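Local coordinates for protein DMATS type aromatic prenyltransferase (Micromonospora olivasterospora, PDB 6ZRY) that probably transfers a dimethylallyl group to C6 of the indole ring of tryptophan, at residues V163-Y176 / F198-L212. Sequence-based numbering, arbitrary orientation. Where two conformers were deposited one is given.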
ATOM      1  N   VAL A 163     -16.479  -5.984   7.288  1.00 20.71           N
ATOM      2  CA  VAL A 163     -15.553  -5.146   8.097  1.00 20.29           C
ATOM      3  C   VAL A 163     -16.143  -4.976   9.502  1.00 20.53           C
ATOM      4  O   VAL A 163     -15.384  -5.154  10.489  1.00 19.36           O
ATOM      5  CB  VAL A 163     -15.266  -3.788   7.422  1.00 19.89           C
ATOM      6  CG1 VAL A 163     -14.363  -2.927   8.285  1.00 19.81           C
ATOM      7  CG2 VAL A 163     -14.672  -3.966   6.023  1.00 19.77           C
ATOM      8  N   SER A 164     -17.437  -4.667   9.617  1.00 20.59           N
ATOM      9  CA  SER A 164     -18.080  -4.471  10.932  1.00 22.07           C
ATOM     10  C   SER A 164     -17.862  -5.708  11.815  1.00 22.06           C
ATOM     11  O   SER A 164     -17.454  -5.559  13.036  1.00 21.71           O
ATOM     12  CB  SER A 164     -19.560  -4.152  10.802  1.00 23.44           C
ATOM     13  OG  SER A 164     -20.144  -4.153  12.087  1.00 26.65           O
ATOM     14  N   GLU A 165     -18.094  -6.892  11.261  0.60 22.26           N
ATOM     15  CA  GLU A 165     -18.034  -8.154  12.039  0.60 22.80           C
ATOM     16  C   GLU A 165     -16.574  -8.484  12.374  0.60 22.03           C
ATOM     17  O   GLU A 165     -16.324  -8.919  13.501  0.60 21.83           O
ATOM     18  CB  GLU A 165     -18.741  -9.294  11.310  0.60 24.08           C
ATOM     19  CG  GLU A 165     -19.055 -10.463  12.222  0.60 25.13           C
ATOM     20  CD  GLU A 165     -19.481 -10.095  13.640  0.60 25.72           C
ATOM     21  OE1 GLU A 165     -18.749 -10.476  14.560  0.60 26.68           O
ATOM     22  OE2 GLU A 165     -20.555  -9.415  13.823  0.60 25.93           O
ATOM     23  N   ALA A 166     -15.636  -8.271  11.440  1.00 21.65           N
ATOM     24  CA  ALA A 166     -14.198  -8.504  11.704  1.00 20.83           C
ATOM     25  C   ALA A 166     -13.703  -7.571  12.817  1.00 20.93           C
ATOM     26  O   ALA A 166     -12.988  -8.055  13.717  1.00 21.24           O
ATOM     27  CB  ALA A 166     -13.404  -8.353  10.445  1.00 20.75           C
ATOM     28  N   LEU A 167     -14.048  -6.275  12.781  1.00 20.89           N
ATOM     29  CA  LEU A 167     -13.583  -5.331  13.821  1.00 21.87           C
ATOM     30  C   LEU A 167     -14.227  -5.685  15.166  1.00 22.68           C
ATOM     31  O   LEU A 167     -13.505  -5.698  16.152  1.00 23.37           O
ATOM     32  CB  LEU A 167     -13.894  -3.902  13.408  1.00 22.80           C
ATOM     33  CG  LEU A 167     -13.092  -3.388  12.230  1.00 23.19           C
ATOM     34  CD1 LEU A 167     -13.508  -1.967  11.910  1.00 24.12           C
ATOM     35  CD2 LEU A 167     -11.609  -3.462  12.518  1.00 23.50           C
ATOM     36  N   HIS A 168     -15.515  -6.032  15.197  1.00 23.08           N
ATOM     37  CA  HIS A 168     -16.198  -6.470  16.453  1.00 24.10           C
ATOM     38  C   HIS A 168     -15.448  -7.657  17.070  1.00 25.20           C
ATOM     39  O   HIS A 168     -15.150  -7.630  18.283  1.00 25.35           O
ATOM     40  CB  HIS A 168     -17.670  -6.812  16.187  1.00 23.92           C
ATOM     41  CG  HIS A 168     -18.356  -7.328  17.401  1.00 23.79           C
ATOM     42  ND1 HIS A 168     -18.325  -6.654  18.594  1.00 23.56           N
ATOM     43  CD2 HIS A 168     -19.028  -8.457  17.623  1.00 24.06           C
ATOM     44  CE1 HIS A 168     -18.958  -7.355  19.497  1.00 23.93           C
ATOM     45  NE2 HIS A 168     -19.394  -8.455  18.932  1.00 23.79           N
ATOM     46  N   ARG A 169     -15.108  -8.655  16.273  1.00 26.41           N
ATOM     47  CA  ARG A 169     -14.381  -9.843  16.776  1.00 29.40           C
ATOM     48  C   ARG A 169     -13.067  -9.416  17.408  1.00 29.46           C
ATOM     49  O   ARG A 169     -12.644 -10.056  18.343  1.00 30.27           O
ATOM     50  CB  ARG A 169     -14.078 -10.845  15.680  1.00 31.64           C
ATOM     51  CG  ARG A 169     -15.295 -11.618  15.227  1.00 35.15           C
ATOM     52  CD  ARG A 169     -14.978 -13.079  15.149  1.00 38.10           C
ATOM     53  NE  ARG A 169     -16.026 -13.766  14.427  1.00 39.68           N
ATOM     54  CZ  ARG A 169     -15.837 -14.573  13.405  1.00 40.98           C
ATOM     55  NH1 ARG A 169     -14.613 -14.848  12.971  1.00 40.17           N
ATOM     56  NH2 ARG A 169     -16.888 -15.131  12.830  1.00 43.24           N
ATOM     57  N   LEU A 170     -12.419  -8.394  16.876  1.00 28.58           N
ATOM     58  CA  LEU A 170     -11.071  -8.014  17.351  1.00 28.05           C
ATOM     59  C   LEU A 170     -11.162  -7.130  18.592  1.00 27.98           C
ATOM     60  O   LEU A 170     -10.113  -6.853  19.164  1.00 28.23           O
ATOM     61  CB  LEU A 170     -10.337  -7.329  16.207  1.00 27.17           C
ATOM     62  CG  LEU A 170      -9.935  -8.266  15.073  1.00 27.07           C
ATOM     63  CD1 LEU A 170      -9.370  -7.467  13.904  1.00 26.03           C
ATOM     64  CD2 LEU A 170      -8.917  -9.295  15.557  1.00 27.19           C
ATOM     65  N   GLY A 171     -12.375  -6.703  18.991  1.00 27.79           N
ATOM     66  CA  GLY A 171     -12.577  -5.805  20.135  1.00 27.57           C
ATOM     67  C   GLY A 171     -12.431  -4.356  19.726  1.00 27.32           C
ATOM     68  O   GLY A 171     -12.205  -3.505  20.603  1.00 28.94           O
ATOM     69  N   LEU A 172     -12.588  -4.087  18.443  1.00 25.69           N
ATOM     70  CA  LEU A 172     -12.632  -2.755  17.842  1.00 25.50           C
ATOM     71  C   LEU A 172     -14.086  -2.514  17.421  1.00 26.77           C
ATOM     72  O   LEU A 172     -14.975  -3.340  17.817  1.00 29.85           O
ATOM     73  CB  LEU A 172     -11.643  -2.718  16.663  1.00 25.14           C
ATOM     74  CG  LEU A 172     -10.173  -2.973  17.049  1.00 25.50           C
ATOM     75  CD1 LEU A 172      -9.277  -3.123  15.825  1.00 25.55           C
ATOM     76  CD2 LEU A 172      -9.656  -1.860  17.957  1.00 26.14           C
ATOM     77  N   GLY A 173     -14.355  -1.473  16.682  1.00 25.89           N
ATOM     78  CA  GLY A 173     -15.694  -1.260  16.126  1.00 26.17           C
ATOM     79  C   GLY A 173     -16.190   0.157  16.349  1.00 25.62           C
ATOM     80  O   GLY A 173     -16.883   0.646  15.465  1.00 25.47           O
ATOM     81  N   ALA A 174     -15.845   0.797  17.472  1.00 26.16           N
ATOM     82  CA  ALA A 174     -16.389   2.129  17.843  1.00 25.97           C
ATOM     83  C   ALA A 174     -15.820   3.190  16.894  1.00 26.34           C
ATOM     84  O   ALA A 174     -16.618   4.017  16.372  1.00 26.18           O
ATOM     85  CB  ALA A 174     -16.106   2.457  19.280  1.00 26.39           C
ATOM     86  N   SER A 175     -14.505   3.172  16.621  1.00 25.61           N
ATOM     87  CA  SER A 175     -13.902   4.153  15.669  1.00 24.98           C
ATOM     88  C   SER A 175     -14.485   3.905  14.293  1.00 24.38           C
ATOM     89  O   SER A 175     -14.819   4.888  13.563  1.00 23.68           O
ATOM     90  CB  SER A 175     -12.422   4.096  15.670  1.00 25.33           C
ATOM     91  OG  SER A 175     -11.924   4.436  16.949  1.00 26.53           O
ATOM     92  N   TYR A 176     -14.659   2.638  13.947  1.00 24.02           N
ATOM     93  CA  TYR A 176     -15.234   2.258  12.647  1.00 23.66           C
ATOM     94  C   TYR A 176     -16.665   2.791  12.573  1.00 22.79           C
ATOM     95  O   TYR A 176     -17.062   3.331  11.519  1.00 23.10           O
ATOM     96  CB  TYR A 176     -15.163   0.742  12.436  1.00 23.54           C
ATOM     97  CG  TYR A 176     -15.786   0.294  11.143  1.00 23.76           C
ATOM     98  CD1 TYR A 176     -15.296   0.723   9.915  1.00 23.45           C
ATOM     99  CD2 TYR A 176     -16.888  -0.550  11.139  1.00 24.17           C
ATOM    100  CE1 TYR A 176     -15.880   0.323   8.722  1.00 24.11           C
ATOM    101  CE2 TYR A 176     -17.466  -0.975   9.954  1.00 25.04           C
ATOM    102  CZ  TYR A 176     -16.965  -0.534   8.740  1.00 25.39           C
ATOM    103  OH  TYR A 176     -17.549  -0.970   7.579  1.00 27.73           O
ATOM    104  N   PHE A 198      -8.248  -4.051   4.314  1.00 16.28           N
ATOM    105  CA  PHE A 198      -8.297  -4.308   5.758  1.00 17.09           C
ATOM    106  C   PHE A 198      -6.936  -4.851   6.142  1.00 16.89           C
ATOM    107  O   PHE A 198      -6.666  -6.002   5.778  1.00 17.37           O
ATOM    108  CB  PHE A 198      -9.451  -5.275   6.034  1.00 17.66           C
ATOM    109  CG  PHE A 198      -9.710  -5.583   7.483  1.00 18.65           C
ATOM    110  CD1 PHE A 198      -8.917  -6.497   8.179  1.00 19.55           C
ATOM    111  CD2 PHE A 198     -10.796  -5.016   8.138  1.00 19.27           C
ATOM    112  CE1 PHE A 198      -9.175  -6.788   9.515  1.00 19.54           C
ATOM    113  CE2 PHE A 198     -11.039  -5.301   9.472  1.00 19.67           C
ATOM    114  CZ  PHE A 198     -10.233  -6.186  10.154  1.00 19.86           C
ATOM    115  N   ALA A 199      -6.096  -4.042   6.769  1.00 16.85           N
ATOM    116  CA  ALA A 199      -4.660  -4.327   6.965  1.00 17.54           C
ATOM    117  C   ALA A 199      -4.397  -4.553   8.448  1.00 18.10           C
ATOM    118  O   ALA A 199      -4.854  -3.766   9.238  1.00 18.59           O
ATOM    119  CB  ALA A 199      -3.823  -3.216   6.402  1.00 17.24           C
ATOM    120  N   VAL A 200      -3.731  -5.661   8.782  1.00 19.76           N
ATOM    121  CA  VAL A 200      -3.314  -5.992  10.174  1.00 21.04           C
ATOM    122  C   VAL A 200      -1.868  -6.472  10.172  1.00 22.46           C
ATOM    123  O   VAL A 200      -1.387  -6.987   9.122  1.00 22.48           O
ATOM    124  CB  VAL A 200      -4.242  -7.054  10.783  1.00 21.74           C
ATOM    125  CG1 VAL A 200      -5.680  -6.550  10.902  1.00 21.99           C
ATOM    126  CG2 VAL A 200      -4.182  -8.343  10.001  1.00 22.13           C
ATOM    127  N   ASP A 201      -1.187  -6.327  11.301  1.00 23.91           N
ATOM    128  CA  ASP A 201       0.135  -6.976  11.486  1.00 25.56           C
ATOM    129  C   ASP A 201      -0.101  -8.491  11.434  1.00 25.77           C
ATOM    130  O   ASP A 201      -1.175  -8.967  11.940  1.00 25.31           O
ATOM    131  CB  ASP A 201       0.788  -6.572  12.809  1.00 27.80           C
ATOM    132  CG  ASP A 201       1.054  -5.081  12.972  1.00 29.24           C
ATOM    133  OD1 ASP A 201       1.290  -4.410  11.973  1.00 31.17           O
ATOM    134  OD2 ASP A 201       1.033  -4.622  14.100  1.00 32.26           O
ATOM    135  N   LEU A 202       0.821  -9.241  10.850  1.00 25.50           N
ATOM    136  CA  LEU A 202       0.792 -10.716  10.893  1.00 26.23           C
ATOM    137  C   LEU A 202       0.888 -11.141  12.363  1.00 27.18           C
ATOM    138  O   LEU A 202       0.124 -12.013  12.789  1.00 27.07           O
ATOM    139  CB  LEU A 202       1.972 -11.252  10.080  1.00 26.03           C
ATOM    140  CG  LEU A 202       2.076 -12.769   9.999  1.00 26.56           C
ATOM    141  CD1 LEU A 202       0.827 -13.375   9.391  1.00 26.52           C
ATOM    142  CD2 LEU A 202       3.293 -13.183   9.209  1.00 26.87           C
ATOM    143  N   HIS A 203       1.785 -10.499  13.100  1.00 28.50           N
ATOM    144  CA  HIS A 203       2.105 -10.820  14.508  1.00 30.80           C
ATOM    145  C   HIS A 203       1.088 -10.137  15.428  1.00 30.55           C
ATOM    146  O   HIS A 203       0.931  -8.907  15.319  1.00 30.15           O
ATOM    147  CB  HIS A 203       3.538 -10.388  14.828  1.00 32.45           C
ATOM    148  CG  HIS A 203       3.966 -10.717  16.210  1.00 34.71           C
ATOM    149  ND1 HIS A 203       3.752 -11.959  16.764  1.00 36.44           N
ATOM    150  CD2 HIS A 203       4.601  -9.979  17.152  1.00 36.56           C
ATOM    151  CE1 HIS A 203       4.224 -11.971  18.002  1.00 37.99           C
ATOM    152  NE2 HIS A 203       4.752 -10.770  18.260  1.00 37.98           N
ATOM    153  N   ASP A 204       0.446 -10.894  16.309  1.00 31.67           N
ATOM    154  CA  ASP A 204      -0.356 -10.324  17.426  1.00 32.76           C
ATOM    155  C   ASP A 204       0.509  -9.309  18.180  1.00 33.87           C
ATOM    156  O   ASP A 204       1.531  -9.707  18.722  1.00 36.13           O
ATOM    157  CB  ASP A 204      -0.817 -11.396  18.416  1.00 32.75           C
ATOM    158  CG  ASP A 204      -1.715 -12.453  17.818  1.00 32.85           C
ATOM    159  OD1 ASP A 204      -2.365 -12.166  16.791  1.00 31.86           O
ATOM    160  OD2 ASP A 204      -1.768 -13.559  18.396  1.00 33.33           O
ATOM    161  N   GLY A 205       0.099  -8.050  18.213  1.00 35.18           N
ATOM    162  CA  GLY A 205       0.715  -7.020  19.073  1.00 36.42           C
ATOM    163  C   GLY A 205       0.083  -7.027  20.469  1.00 36.74           C
ATOM    164  O   GLY A 205      -0.809  -7.830  20.743  1.00 35.99           O
ATOM    165  N   PRO A 206       0.510  -6.123  21.376  1.00 38.03           N
ATOM    166  CA  PRO A 206      -0.086  -6.022  22.707  1.00 38.76           C
ATOM    167  C   PRO A 206      -1.589  -5.699  22.670  1.00 37.36           C
ATOM    168  O   PRO A 206      -2.275  -6.091  23.558  1.00 37.14           O
ATOM    169  CB  PRO A 206       0.691  -4.872  23.382  1.00 40.07           C
ATOM    170  CG  PRO A 206       1.297  -4.084  22.217  1.00 40.11           C
ATOM    171  CD  PRO A 206       1.574  -5.127  21.157  1.00 39.56           C
ATOM    172  N   GLN A 207      -2.057  -4.995  21.635  1.00 35.94           N
ATOM    173  CA  GLN A 207      -3.492  -4.653  21.483  1.00 35.04           C
ATOM    174  C   GLN A 207      -3.908  -4.807  20.013  1.00 32.07           C
ATOM    175  O   GLN A 207      -3.032  -4.783  19.113  1.00 31.28           O
ATOM    176  CB  GLN A 207      -3.759  -3.260  22.062  1.00 38.17           C
ATOM    177  CG  GLN A 207      -2.813  -2.187  21.571  1.00 40.78           C
ATOM    178  CD  GLN A 207      -3.057  -0.856  22.236  1.00 43.97           C
ATOM    179  OE1 GLN A 207      -3.974  -0.700  23.058  1.00 46.12           O
ATOM    180  NE2 GLN A 207      -2.232   0.123  21.882  1.00 46.50           N
ATOM    181  N   ALA A 208      -5.189  -5.030  19.780  1.00 29.16           N
ATOM    182  CA  ALA A 208      -5.763  -5.145  18.432  1.00 27.46           C
ATOM    183  C   ALA A 208      -5.565  -3.799  17.722  1.00 26.35           C
ATOM    184  O   ALA A 208      -5.756  -2.720  18.368  1.00 23.98           O
ATOM    185  CB  ALA A 208      -7.219  -5.545  18.522  1.00 27.53           C
ATOM    186  N   ARG A 209      -5.206  -3.852  16.460  1.00 25.78           N
ATOM    187  CA  ARG A 209      -4.971  -2.649  15.627  1.00 26.99           C
ATOM    188  C   ARG A 209      -5.256  -3.022  14.175  1.00 24.54           C
ATOM    189  O   ARG A 209      -4.824  -4.114  13.747  1.00 24.66           O
ATOM    190  CB  ARG A 209      -3.545  -2.178  15.871  1.00 30.23           C
ATOM    191  CG  ARG A 209      -3.052  -1.101  14.921  1.00 33.94           C
ATOM    192  CD  ARG A 209      -1.627  -0.730  15.303  1.00 36.44           C
ATOM    193  NE  ARG A 209      -1.688   0.400  16.212  1.00 40.24           N
ATOM    194  CZ  ARG A 209      -1.194   1.608  15.961  1.00 40.92           C
ATOM    195  NH1 ARG A 209      -1.330   2.570  16.859  1.00 41.43           N
ATOM    196  NH2 ARG A 209      -0.548   1.846  14.828  1.00 41.98           N
ATOM    197  N   VAL A 210      -6.031  -2.208  13.489  1.00 22.41           N
ATOM    198  CA  VAL A 210      -6.399  -2.413  12.062  1.00 21.12           C
ATOM    199  C   VAL A 210      -6.209  -1.091  11.324  1.00 20.67           C
ATOM    200  O   VAL A 210      -6.553  -0.017  11.880  1.00 19.76           O
ATOM    201  CB  VAL A 210      -7.837  -2.909  11.919  1.00 20.60           C
ATOM    202  CG1 VAL A 210      -8.285  -2.957  10.460  1.00 20.48           C
ATOM    203  CG2 VAL A 210      -8.049  -4.252  12.611  1.00 20.75           C
ATOM    204  N   LYS A 211      -5.690  -1.162  10.112  1.00 20.12           N
ATOM    205  CA  LYS A 211      -5.650  -0.014   9.215  1.00 20.19           C
ATOM    206  C   LYS A 211      -6.657  -0.274   8.101  1.00 18.98           C
ATOM    207  O   LYS A 211      -6.493  -1.272   7.392  1.00 18.19           O
ATOM    208  CB  LYS A 211      -4.213   0.157   8.758  1.00 22.39           C
ATOM    209  CG  LYS A 211      -3.831   1.527   8.316  1.00 25.17           C
ATOM    210  CD  LYS A 211      -2.310   1.702   8.380  1.00 27.24           C
ATOM    211  CE  LYS A 211      -1.752   2.577   7.292  1.00 29.42           C
ATOM    212  NZ  LYS A 211      -0.279   2.746   7.443  1.00 31.62           N
ATOM    213  N   LEU A 212      -7.716   0.540   8.031  1.00 17.43           N
ATOM    214  CA  LEU A 212      -8.745   0.432   6.986  1.00 17.27           C
ATOM    215  C   LEU A 212      -8.502   1.502   5.937  1.00 16.81           C
ATOM    216  O   LEU A 212      -8.405   2.676   6.304  1.00 15.93           O
ATOM    217  CB  LEU A 212     -10.126   0.581   7.620  1.00 17.78           C
ATOM    218  CG  LEU A 212     -11.309   0.372   6.676  1.00 18.37           C
ATOM    219  CD1 LEU A 212     -11.411  -1.067   6.209  1.00 18.94           C
ATOM    220  CD2 LEU A 212     -12.602   0.802   7.338  1.00 18.78           C
TER
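With CG swung anti to the backbone N (chi1 -176°), the ring of Phe198 reaches from its strand to helix 163-170, where Leu167 runs alongside the ring, pointing the other way; its CG stands anti to the carbonyl carbon (chi1 -69°), which brings CD2 against both the Phe198 ring and Val210. Leu167 CD2 meets Phe198 CE2 at 3.6 Å and also touches Val210 CG2. Ala166 CB lies 3.9 Å from Phe198 CZ, while Leu170 CD1 and Val163 CG1 meet the rim of the ring, close to the ring plane. Val210 CG1, from the neighbouring antiparallel strand, sits over the centre of one face, 3.7 Å above the plane. This is the helix-on-strand packing of the ABBA prenyltransferase barrel: outer helices rest on a curled antiparallel sheet, here on the 198-201/209-212 hairpin. An alanine at Phe198 would probably open a gap between helix and sheet, leaving Leu167 CD2 and Val210 CG1 without the ring they pack on. Past the Schellman motif at Gly171, Leu172 CD1 packs on Val210 CG2 at 3.6 Å, and Ala208 CB comes within 3.2 Å of Leu170 O. At the other end of the contact, Leu212 CD2 touches Tyr176 CE1 at 3.6 Å, while the Tyr176 hydroxyl is hydrogen-bonded to Pro160 O.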